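Long-range contacts in WZI (Escherichia coli, PDB 2YNK), which is an outer-membrane beta-barrel lectin that binds carbohydrate and takes part in the assembly of group 1 capsule: residues L10-L14 with V54-I58; A15-R20 with E313-G317; K320-Y326 with K373-E379. One frame throughout, in Å; residues are numbered along the deposited sequence.

Interaction 1 of 3, residues L10-L14 with V54-I58; sequences LRNDL and VLARI
Asp13 and Arg57 meet in a salt bridge whose main bond runs from Arg57 NE to Asp13 OD2, 2.9 Å long with an N-H...O angle of 172°. The oxygen lies in the guanidinium plane but is reached from 28° outside the carboxylate plane, on the syn side. A second bond, Arg57 NH2 to Asp13 OD1 at 3.5 Å, is weak, as expected with the two flat groups clearly turned against each other. Bends at the second and third torsions of Arg57 bring its chain round, and CB, CG and CD all pass within 4 Å of Asp13 OD2.

Next to this bridge, CD1 of Ile58 sits 3.8 Å from Asp13 CB and 3.6 Å from Leu14 CD2. Val54 CG1 approaches the backbone of the other helix, 3.6 Å from Asp13 O, and Leu10 CD1 comes to 4.1 Å from Ile58 O. The contact thus joins helices 8-19 and 49-65, two of the helices that precede the first barrel strand, 69-76; the local axes run at 140° to one another, nearer antiparallel than perpendicular, and come within 9.8 Å.

Outward from here, Ile37 of helix 34-42 touches both Leu14 and Ile58, so a third helix backs the apolar side. On the polar side Asp13 OD2 has a second cationic partner, Arg383 of barrel strand 383-393, while Ile377 of strand 368-377 packs against Asp13 and Arg57. Two arginines sharing one buried carboxylate oxygen would be expected to stabilise Asp13 in its charged form.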
loop_
_atom_site.group_PDB
_atom_site.type_symbol
_atom_site.label_atom_id
_atom_site.label_comp_id
_atom_site.label_asym_id
_atom_site.label_seq_id
_atom_site.Cartn_x
_atom_site.Cartn_y
_atom_site.Cartn_z
ATOM N N LEU A 10 -9.368 -3.147 6.619
ATOM C CA LEU A 10 -9.641 -1.781 7.088
ATOM C C LEU A 10 -9.838 -0.812 5.926
ATOM O O LEU A 10 -10.815 -0.047 5.896
ATOM C CB LEU A 10 -8.500 -1.264 7.977
ATOM C CG LEU A 10 -8.771 0.072 8.683
ATOM C CD1 LEU A 10 -9.908 -0.103 9.685
ATOM C CD2 LEU A 10 -7.528 0.617 9.375
ATOM N N ARG A 11 -8.893 -0.849 4.988
ATOM C CA ARG A 11 -8.886 0.064 3.856
ATOM C C ARG A 11 -10.155 -0.048 3.042
ATOM O O ARG A 11 -10.708 0.961 2.644
ATOM C CB ARG A 11 -7.673 -0.184 2.933
ATOM C CG ARG A 11 -7.786 0.594 1.631
ATOM C CD ARG A 11 -6.501 0.765 0.851
ATOM N NE ARG A 11 -6.792 1.623 -0.295
ATOM C CZ ARG A 11 -6.181 1.593 -1.475
ATOM N NH1 ARG A 11 -5.186 0.751 -1.715
ATOM N NH2 ARG A 11 -6.579 2.426 -2.433
ATOM N N ASN A 12 -10.598 -1.268 2.764
ATOM C CA ASN A 12 -11.784 -1.466 1.936
ATOM C C ASN A 12 -13.059 -0.963 2.664
ATOM O O ASN A 12 -13.941 -0.360 2.052
ATOM C CB ASN A 12 -11.921 -2.937 1.523
ATOM C CG ASN A 12 -10.752 -3.423 0.665
ATOM O OD1 ASN A 12 -10.060 -4.375 1.030
ATOM N ND2 ASN A 12 -10.523 -2.771 -0.471
ATOM N N ASP A 13 -13.122 -1.201 3.974
ATOM C CA ASP A 13 -14.198 -0.703 4.812
ATOM C C ASP A 13 -14.212 0.839 4.880
ATOM O O ASP A 13 -15.269 1.459 4.754
ATOM C CB ASP A 13 -14.116 -1.331 6.216
ATOM C CG ASP A 13 -14.745 -2.728 6.278
ATOM O OD1 ASP A 13 -14.962 -3.332 5.211
ATOM O OD2 ASP A 13 -15.035 -3.229 7.387
ATOM N N LEU A 14 -13.049 1.455 5.063
ATOM C CA LEU A 14 -12.956 2.915 5.048
ATOM C C LEU A 14 -13.318 3.466 3.673
ATOM O O LEU A 14 -14.032 4.463 3.572
ATOM C CB LEU A 14 -11.545 3.389 5.423
ATOM C CG LEU A 14 -11.093 3.244 6.878
ATOM C CD1 LEU A 14 -9.717 3.870 7.048
ATOM C CD2 LEU A 14 -12.095 3.883 7.825
ATOM N N VAL A 54 -20.870 -1.456 8.618
ATOM C CA VAL A 54 -19.503 -1.123 8.244
ATOM C C VAL A 54 -18.873 -0.219 9.304
ATOM O O VAL A 54 -17.801 -0.527 9.801
ATOM C CB VAL A 54 -19.405 -0.483 6.841
ATOM C CG1 VAL A 54 -17.971 -0.070 6.551
ATOM C CG2 VAL A 54 -19.901 -1.449 5.769
ATOM N N LEU A 55 -19.542 0.877 9.656
ATOM C CA LEU A 55 -19.051 1.791 10.702
ATOM C C LEU A 55 -18.553 1.086 11.965
ATOM O O LEU A 55 -17.471 1.390 12.469
ATOM C CB LEU A 55 -20.148 2.790 11.118
ATOM C CG LEU A 55 -20.247 4.100 10.330
ATOM C CD1 LEU A 55 -21.236 5.040 11.003
ATOM C CD2 LEU A 55 -18.887 4.770 10.183
ATOM N N ALA A 56 -19.348 0.160 12.483
ATOM C CA ALA A 56 -19.021 -0.493 13.750
ATOM C C ALA A 56 -17.745 -1.314 13.613
ATOM O O ALA A 56 -17.021 -1.531 14.589
ATOM C CB ALA A 56 -20.180 -1.372 14.212
ATOM N N ARG A 57 -17.479 -1.751 12.384
ATOM C CA ARG A 57 -16.318 -2.585 12.062
ATOM C C ARG A 57 -15.010 -1.814 12.185
ATOM O O ARG A 57 -14.005 -2.379 12.600
ATOM C CB ARG A 57 -16.474 -3.181 10.653
ATOM C CG ARG A 57 -16.361 -4.700 10.600
ATOM C CD ARG A 57 -17.411 -5.324 9.693
ATOM N NE ARG A 57 -17.325 -4.837 8.317
ATOM C CZ ARG A 57 -18.207 -5.119 7.354
ATOM N NH1 ARG A 57 -19.262 -5.898 7.593
ATOM N NH2 ARG A 57 -18.029 -4.622 6.131
ATOM N N ILE A 58 -15.018 -0.523 11.861
ATOM C CA ILE A 58 -13.782 0.280 11.904
ATOM C C ILE A 58 -13.023 0.187 13.231
ATOM O O ILE A 58 -11.854 -0.182 13.248
ATOM C CB ILE A 58 -14.029 1.763 11.576
ATOM C CG1 ILE A 58 -14.675 1.926 10.186
ATOM C CG2 ILE A 58 -12.731 2.557 11.666
ATOM C CD1 ILE A 58 -14.068 1.116 9.064
#

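Interaction 2 of 3, residues A15-R20 with E313-G317; sequences AWLSDR and EGHHG
A turn of helix 8-19 lies across the end of barrel strand 306-317, at 92° by the local axes, which approach to 8.0 Å. The helix packs on the sheet face that carries Glu313 and His315, consistent with a position inside the barrel, since bound alkane lies on the other face of this wall.

His315 is pressed against the helix backbone: Ala15 O stands 3.8 Å above its ring plane, over the centre. Alongside, Trp16 CD1 touches His315 CB at 3.5 Å. Trp16, with CG opposite the backbone N (chi1 -170°), slides past His315 and sends NE1 to His316 O, 3.0 Å away with an N-H...O angle of 157°. That oxygen lies in the indole plane, although the donor stands well above the carbonyl plane. Arg20 NH1 reaches His315 O at 3.3 Å, and Arg20 NE forms a salt bridge with Glu51 of helix 49-65.

The imidazole faces an acceptor at each nitrogen: NE2 donates to Glu313 OE1 at 2.6 Å, using the anti lone pair of Glu313 OE1, and ND1 bonds to Asn324 OD1 on the neighbouring strand. Asp19 OD2 lies 3.0 Å from Glu313 OE1, two acceptors with no bond; Ser288 bonds the former and Tyr156 the latter, while Lys276 bridges the other oxygen of each acid. This lysine probably offsets much of the repulsion, and acceptors at both nitrogens may favour a protonated His315.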
loop_
_atom_site.group_PDB
_atom_site.type_symbol
_atom_site.label_atom_id
_atom_site.label_comp_id
_atom_site.label_asym_id
_atom_site.label_seq_id
_atom_site.Cartn_x
_atom_site.Cartn_y
_atom_site.Cartn_z
ATOM N N ALA A 15 -12.819 2.819 2.621
ATOM C CA ALA A 15 -13.051 3.282 1.249
ATOM C C ALA A 15 -14.530 3.197 0.879
ATOM O O ALA A 15 -15.045 4.026 0.127
ATOM C CB ALA A 15 -12.211 2.475 0.265
ATOM N N TRP A 16 -15.198 2.181 1.406
ATOM C CA TRP A 16 -16.627 1.999 1.206
ATOM C C TRP A 16 -17.354 3.174 1.815
ATOM O O TRP A 16 -18.146 3.841 1.156
ATOM C CB TRP A 16 -17.054 0.675 1.842
ATOM C CG TRP A 16 -18.456 0.196 1.536
ATOM C CD1 TRP A 16 -18.854 -0.677 0.532
ATOM C CD2 TRP A 16 -19.688 0.505 2.277
ATOM N NE1 TRP A 16 -20.209 -0.898 0.586
ATOM C CE2 TRP A 16 -20.763 -0.229 1.614
ATOM C CE3 TRP A 16 -19.991 1.289 3.378
ATOM C CZ2 TRP A 16 -22.081 -0.156 2.048
ATOM C CZ3 TRP A 16 -21.321 1.349 3.814
ATOM C CH2 TRP A 16 -22.339 0.647 3.160
ATOM N N LEU A 17 -17.050 3.458 3.076
ATOM C CA LEU A 17 -17.692 4.544 3.802
ATOM C C LEU A 17 -17.414 5.910 3.163
ATOM O O LEU A 17 -18.300 6.772 3.105
ATOM C CB LEU A 17 -17.235 4.531 5.267
ATOM C CG LEU A 17 -17.754 3.345 6.088
ATOM C CD1 LEU A 17 -16.829 3.045 7.252
ATOM C CD2 LEU A 17 -19.174 3.612 6.577
ATOM N N SER A 18 -16.190 6.096 2.674
ATOM C CA SER A 18 -15.760 7.389 2.136
ATOM C C SER A 18 -16.425 7.694 0.803
ATOM O O SER A 18 -16.886 8.807 0.578
ATOM C CB SER A 18 -14.232 7.433 1.992
ATOM O OG SER A 18 -13.811 8.466 1.112
ATOM N N ASP A 19 -16.479 6.701 -0.072
ATOM C CA ASP A 19 -17.012 6.901 -1.417
ATOM C C ASP A 19 -18.531 7.008 -1.427
ATOM O O ASP A 19 -19.107 7.517 -2.374
ATOM C CB ASP A 19 -16.558 5.769 -2.342
ATOM C CG ASP A 19 -15.089 5.870 -2.716
ATOM O OD1 ASP A 19 -14.322 6.571 -2.017
ATOM O OD2 ASP A 19 -14.699 5.248 -3.723
ATOM N N ARG A 20 -19.168 6.517 -0.372
ATOM C CA ARG A 20 -20.601 6.671 -0.183
ATOM C C ARG A 20 -20.933 7.946 0.574
ATOM O O ARG A 20 -22.089 8.182 0.876
ATOM C CB ARG A 20 -21.166 5.485 0.599
ATOM C CG ARG A 20 -21.114 4.163 -0.147
ATOM C CD ARG A 20 -21.704 3.041 0.690
ATOM N NE ARG A 20 -23.135 3.234 0.918
ATOM C CZ ARG A 20 -24.094 2.961 0.037
ATOM N NH1 ARG A 20 -23.797 2.471 -1.159
ATOM N NH2 ARG A 20 -25.367 3.185 0.356
ATOM N N GLU A 313 -13.754 2.617 -9.222
ATOM C CA GLU A 313 -14.209 1.806 -8.086
ATOM C C GLU A 313 -15.649 2.129 -7.715
ATOM O O GLU A 313 -16.113 3.255 -7.905
ATOM C CB GLU A 313 -13.303 2.001 -6.865
ATOM C CG GLU A 313 -13.018 3.454 -6.511
ATOM C CD GLU A 313 -12.235 3.619 -5.218
ATOM O OE1 GLU A 313 -12.665 3.070 -4.179
ATOM O OE2 GLU A 313 -11.188 4.310 -5.241
ATOM N N GLY A 314 -16.347 1.121 -7.191
ATOM C CA GLY A 314 -17.705 1.275 -6.697
ATOM C C GLY A 314 -17.897 0.566 -5.371
ATOM O O GLY A 314 -17.155 -0.361 -5.036
ATOM N N HIS A 315 -18.904 1.008 -4.621
ATOM C CA HIS A 315 -19.148 0.527 -3.267
ATOM C C HIS A 315 -20.631 0.550 -3.001
ATOM O O HIS A 315 -21.254 1.599 -3.054
ATOM C CB HIS A 315 -18.419 1.417 -2.272
ATOM C CG HIS A 315 -16.933 1.527 -2.525
ATOM N ND1 HIS A 315 -16.050 0.643 -2.041
ATOM C CD2 HIS A 315 -16.195 2.465 -3.239
ATOM C CE1 HIS A 315 -14.810 0.993 -2.419
ATOM N NE2 HIS A 315 -14.899 2.107 -3.152
ATOM N N HIS A 316 -21.215 -0.606 -2.716
ATOM C CA HIS A 316 -22.655 -0.752 -2.703
ATOM C C HIS A 316 -23.100 -1.503 -1.485
ATOM O O HIS A 316 -22.353 -2.308 -0.943
ATOM C CB HIS A 316 -23.110 -1.495 -3.953
ATOM C CG HIS A 316 -22.598 -0.901 -5.245
ATOM N ND1 HIS A 316 -23.090 0.234 -5.769
ATOM C CD2 HIS A 316 -21.610 -1.340 -6.126
ATOM C CE1 HIS A 316 -22.452 0.515 -6.921
ATOM N NE2 HIS A 316 -21.548 -0.450 -7.138
ATOM N N GLY A 317 -24.326 -1.226 -1.036
ATOM C CA GLY A 317 -24.973 -2.011 0.019
ATOM C C GLY A 317 -25.969 -2.957 -0.620
ATOM O O GLY A 317 -26.540 -2.631 -1.659
#

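Interaction 3 of 3, residues K320-Y326 with K373-E379; sequences KDAVNWY and KVELITE
Asn324 O accepts the backbone N-H of Glu375 at 2.7 Å, the shortest bond in an antiparallel ladder between neighbouring strands of the 18-stranded barrel. Asn324 N returns a bond to Glu375 O, and the same double pairing recurs at Ala322 with Ile377 and at Tyr326 with Lys373. Val323-Leu376 and Trp325-Val374 are the non-hydrogen-bonded pairs between them, and the strand axes run at 169°.

The sheet faces differ in character. Val323, Leu376, Trp325 and Val374 share one; there Val323 CG2 meets Leu376 CD1 at 3.5 Å, and a bound dodecane touches Leu376, as well as Asp321 in the adjoining loop, consistent with this being the membrane-facing outside of the barrel. On the face bearing Ala322, Asn324, Glu375 and Ile377, Trp16, Asn12 and Asp13 of helix 8-19 pack against the wall. Asn324 and Glu375 lie side by side here, pointing the same way. The oxygen OD1 of Asn324 is bonded to His315 on the preceding strand.

Beyond the regular pairing, Asp321 OD1 accepts Glu379 N at 3.2 Å, from the anti side and out of the carboxylate plane, and Lys320 makes a salt bridge with Glu379 whose hydrogen bond, NZ to OE2 at 3.4 Å, is weak. At the other end Tyr326, with its ring carbon CG set between its own N and C (chi1 68°), leans across the pair and presents a face to Lys373, while its OH bonds to Glu157. Lys373 CB stands over that ring, 3.9 Å from its centroid, in a CH-pi contact 24° off the normal.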
loop_
_atom_site.group_PDB
_atom_site.type_symbol
_atom_site.label_atom_id
_atom_site.label_comp_id
_atom_site.label_asym_id
_atom_site.label_seq_id
_atom_site.Cartn_x
_atom_site.Cartn_y
_atom_site.Cartn_z
ATOM N N LYS A 320 -28.073 -5.911 4.377
ATOM C CA LYS A 320 -27.139 -5.274 5.295
ATOM C C LYS A 320 -25.687 -5.527 4.869
ATOM O O LYS A 320 -24.757 -4.982 5.470
ATOM C CB LYS A 320 -27.371 -5.788 6.712
ATOM C CG LYS A 320 -28.702 -5.360 7.312
ATOM C CD LYS A 320 -28.803 -5.802 8.766
ATOM C CE LYS A 320 -29.672 -4.873 9.602
ATOM N NZ LYS A 320 -29.595 -5.225 11.049
ATOM N N ASP A 321 -25.494 -6.342 3.829
ATOM C CA ASP A 321 -24.155 -6.662 3.329
ATOM C C ASP A 321 -23.582 -5.483 2.552
ATOM O O ASP A 321 -24.291 -4.508 2.271
ATOM C CB ASP A 321 -24.183 -7.896 2.417
ATOM C CG ASP A 321 -24.607 -9.168 3.139
ATOM O OD1 ASP A 321 -24.610 -9.190 4.395
ATOM O OD2 ASP A 321 -24.929 -10.157 2.436
ATOM N N ALA A 322 -22.299 -5.586 2.210
ATOM C CA ALA A 322 -21.595 -4.548 1.464
ATOM C C ALA A 322 -20.814 -5.156 0.296
ATOM O O ALA A 322 -20.264 -6.257 0.412
ATOM C CB ALA A 322 -20.660 -3.793 2.387
ATOM N N VAL A 323 -20.773 -4.437 -0.827
ATOM C CA VAL A 323 -20.089 -4.909 -2.016
ATOM C C VAL A 323 -19.069 -3.883 -2.474
ATOM O O VAL A 323 -19.408 -2.718 -2.661
ATOM C CB VAL A 323 -21.075 -5.224 -3.152
ATOM C CG1 VAL A 323 -20.329 -5.557 -4.437
ATOM C CG2 VAL A 323 -21.958 -6.390 -2.754
ATOM N N ASN A 324 -17.820 -4.344 -2.638
ATOM C CA ASN A 324 -16.684 -3.525 -3.091
ATOM C C ASN A 324 -16.193 -4.031 -4.427
ATOM O O ASN A 324 -16.018 -5.234 -4.594
ATOM C CB ASN A 324 -15.512 -3.658 -2.129
ATOM C CG ASN A 324 -15.646 -2.801 -0.904
ATOM O OD1 ASN A 324 -15.488 -1.590 -0.969
ATOM N ND2 ASN A 324 -15.881 -3.435 0.238
ATOM N N TRP A 325 -15.939 -3.136 -5.371
ATOM C CA TRP A 325 -15.327 -3.547 -6.626
ATOM C C TRP A 325 -14.455 -2.482 -7.205
ATOM O O TRP A 325 -14.689 -1.292 -6.991
ATOM C CB TRP A 325 -16.387 -3.967 -7.637
ATOM C CG TRP A 325 -17.226 -2.821 -8.143
ATOM C CD1 TRP A 325 -18.453 -2.382 -7.652
ATOM C CD2 TRP A 325 -16.923 -1.922 -9.262
ATOM N NE1 TRP A 325 -18.910 -1.310 -8.369
ATOM C CE2 TRP A 325 -18.045 -0.979 -9.343
ATOM C CE3 TRP A 325 -15.879 -1.804 -10.164
ATOM C CZ2 TRP A 325 -18.092 0.025 -10.295
ATOM C CZ3 TRP A 325 -15.939 -0.786 -11.121
ATOM C CH2 TRP A 325 -17.021 0.103 -11.184
ATOM N N TYR A 326 -13.428 -2.903 -7.935
ATOM C CA TYR A 326 -12.601 -1.963 -8.675
ATOM C C TYR A 326 -12.157 -2.557 -10.006
ATOM O O TYR A 326 -12.093 -3.775 -10.168
ATOM C CB TYR A 326 -11.404 -1.487 -7.833
ATOM C CG TYR A 326 -10.362 -2.544 -7.540
ATOM C CD1 TYR A 326 -9.574 -3.072 -8.560
ATOM C CD2 TYR A 326 -10.137 -2.996 -6.250
ATOM C CE1 TYR A 326 -8.618 -4.033 -8.308
ATOM C CE2 TYR A 326 -9.178 -3.958 -5.989
ATOM C CZ TYR A 326 -8.422 -4.475 -7.027
ATOM O OH TYR A 326 -7.464 -5.443 -6.795
ATOM N N LYS A 373 -11.608 -6.645 -9.391
ATOM C CA LYS A 373 -11.916 -7.388 -8.169
ATOM C C LYS A 373 -13.291 -7.003 -7.617
ATOM O O LYS A 373 -13.629 -5.830 -7.546
ATOM C CB LYS A 373 -10.849 -7.131 -7.106
ATOM C CG LYS A 373 -10.923 -8.049 -5.890
ATOM C CD LYS A 373 -9.864 -7.662 -4.861
ATOM C CE LYS A 373 -9.842 -8.597 -3.660
ATOM N NZ LYS A 373 -8.496 -8.681 -3.018
ATOM N N VAL A 374 -14.075 -8.008 -7.248
ATOM C CA VAL A 374 -15.327 -7.812 -6.542
ATOM C C VAL A 374 -15.208 -8.483 -5.184
ATOM O O VAL A 374 -14.551 -9.523 -5.076
ATOM C CB VAL A 374 -16.490 -8.484 -7.288
ATOM C CG1 VAL A 374 -17.807 -8.175 -6.590
ATOM C CG2 VAL A 374 -16.515 -8.045 -8.742
ATOM N N GLU A 375 -15.830 -7.906 -4.154
ATOM C CA GLU A 375 -16.032 -8.636 -2.897
ATOM C C GLU A 375 -17.308 -8.276 -2.103
ATOM O O GLU A 375 -17.719 -7.111 -1.993
ATOM C CB GLU A 375 -14.810 -8.544 -1.983
ATOM C CG GLU A 375 -14.398 -7.132 -1.632
ATOM C CD GLU A 375 -13.822 -6.984 -0.227
ATOM O OE1 GLU A 375 -13.640 -8.011 0.469
ATOM O OE2 GLU A 375 -13.558 -5.820 0.178
ATOM N N LEU A 376 -17.916 -9.328 -1.569
ATOM C CA LEU A 376 -19.073 -9.243 -0.729
ATOM C C LEU A 376 -18.595 -9.354 0.702
ATOM O O LEU A 376 -17.760 -10.205 1.015
ATOM C CB LEU A 376 -20.042 -10.390 -1.028
ATOM C CG LEU A 376 -21.347 -10.357 -0.221
ATOM C CD1 LEU A 376 -22.290 -9.316 -0.797
ATOM C CD2 LEU A 376 -22.000 -11.725 -0.196
ATOM N N ILE A 377 -19.137 -8.497 1.570
ATOM C CA ILE A 377 -18.832 -8.549 2.983
ATOM C C ILE A 377 -20.143 -8.659 3.759
ATOM O O ILE A 377 -20.980 -7.756 3.734
ATOM C CB ILE A 377 -17.997 -7.335 3.433
ATOM C CG1 ILE A 377 -16.790 -7.153 2.493
ATOM C CG2 ILE A 377 -17.517 -7.539 4.857
ATOM C CD1 ILE A 377 -15.881 -5.980 2.819
ATOM N N THR A 378 -20.312 -9.788 4.434
ATOM C CA THR A 378 -21.476 -10.048 5.263
ATOM C C THR A 378 -21.553 -9.124 6.479
ATOM O O THR A 378 -20.540 -8.569 6.922
ATOM C CB THR A 378 -21.455 -11.497 5.787
ATOM O OG1 THR A 378 -21.165 -12.386 4.705
ATOM C CG2 THR A 378 -22.807 -11.880 6.418
ATOM N N GLU A 379 -22.773 -8.971 6.996
ATOM C CA GLU A 379 -23.032 -8.411 8.330
ATOM C C GLU A 379 -22.177 -9.146 9.361
ATOM O O GLU A 379 -21.536 -8.546 10.212
ATOM C CB GLU A 379 -24.526 -8.589 8.636
ATOM C CG GLU A 379 -24.980 -8.178 10.023
ATOM C CD GLU A 379 -26.492 -8.108 10.122
ATOM O OE1 GLU A 379 -27.177 -8.754 9.288
ATOM O OE2 GLU A 379 -26.994 -7.401 11.029
#

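Overall arrangement
From the N terminus, helix 8-19 supplies the first side of two contacts. Interaction 1 closes a loop of about 40 residues onto helix 49-65; interaction 2 starts within it, at 15-20, and closes one of about 290 at strand 306-317, so the two cross. Interaction 3 opens after both have closed and closes a loop of about 46 residues between strands 322-331 and 368-377. Helix 8-19 thereby links helix 49-65 to the barrel wall. The three centres lie 9 to 12 Å apart: Val54 packs on Trp16 and Leu17 between interactions 1 and 2, Arg57 reaches Thr378 of interaction 3, and His316 O pairs with Val323 N where strands 306-317 and 322-331 adjoin.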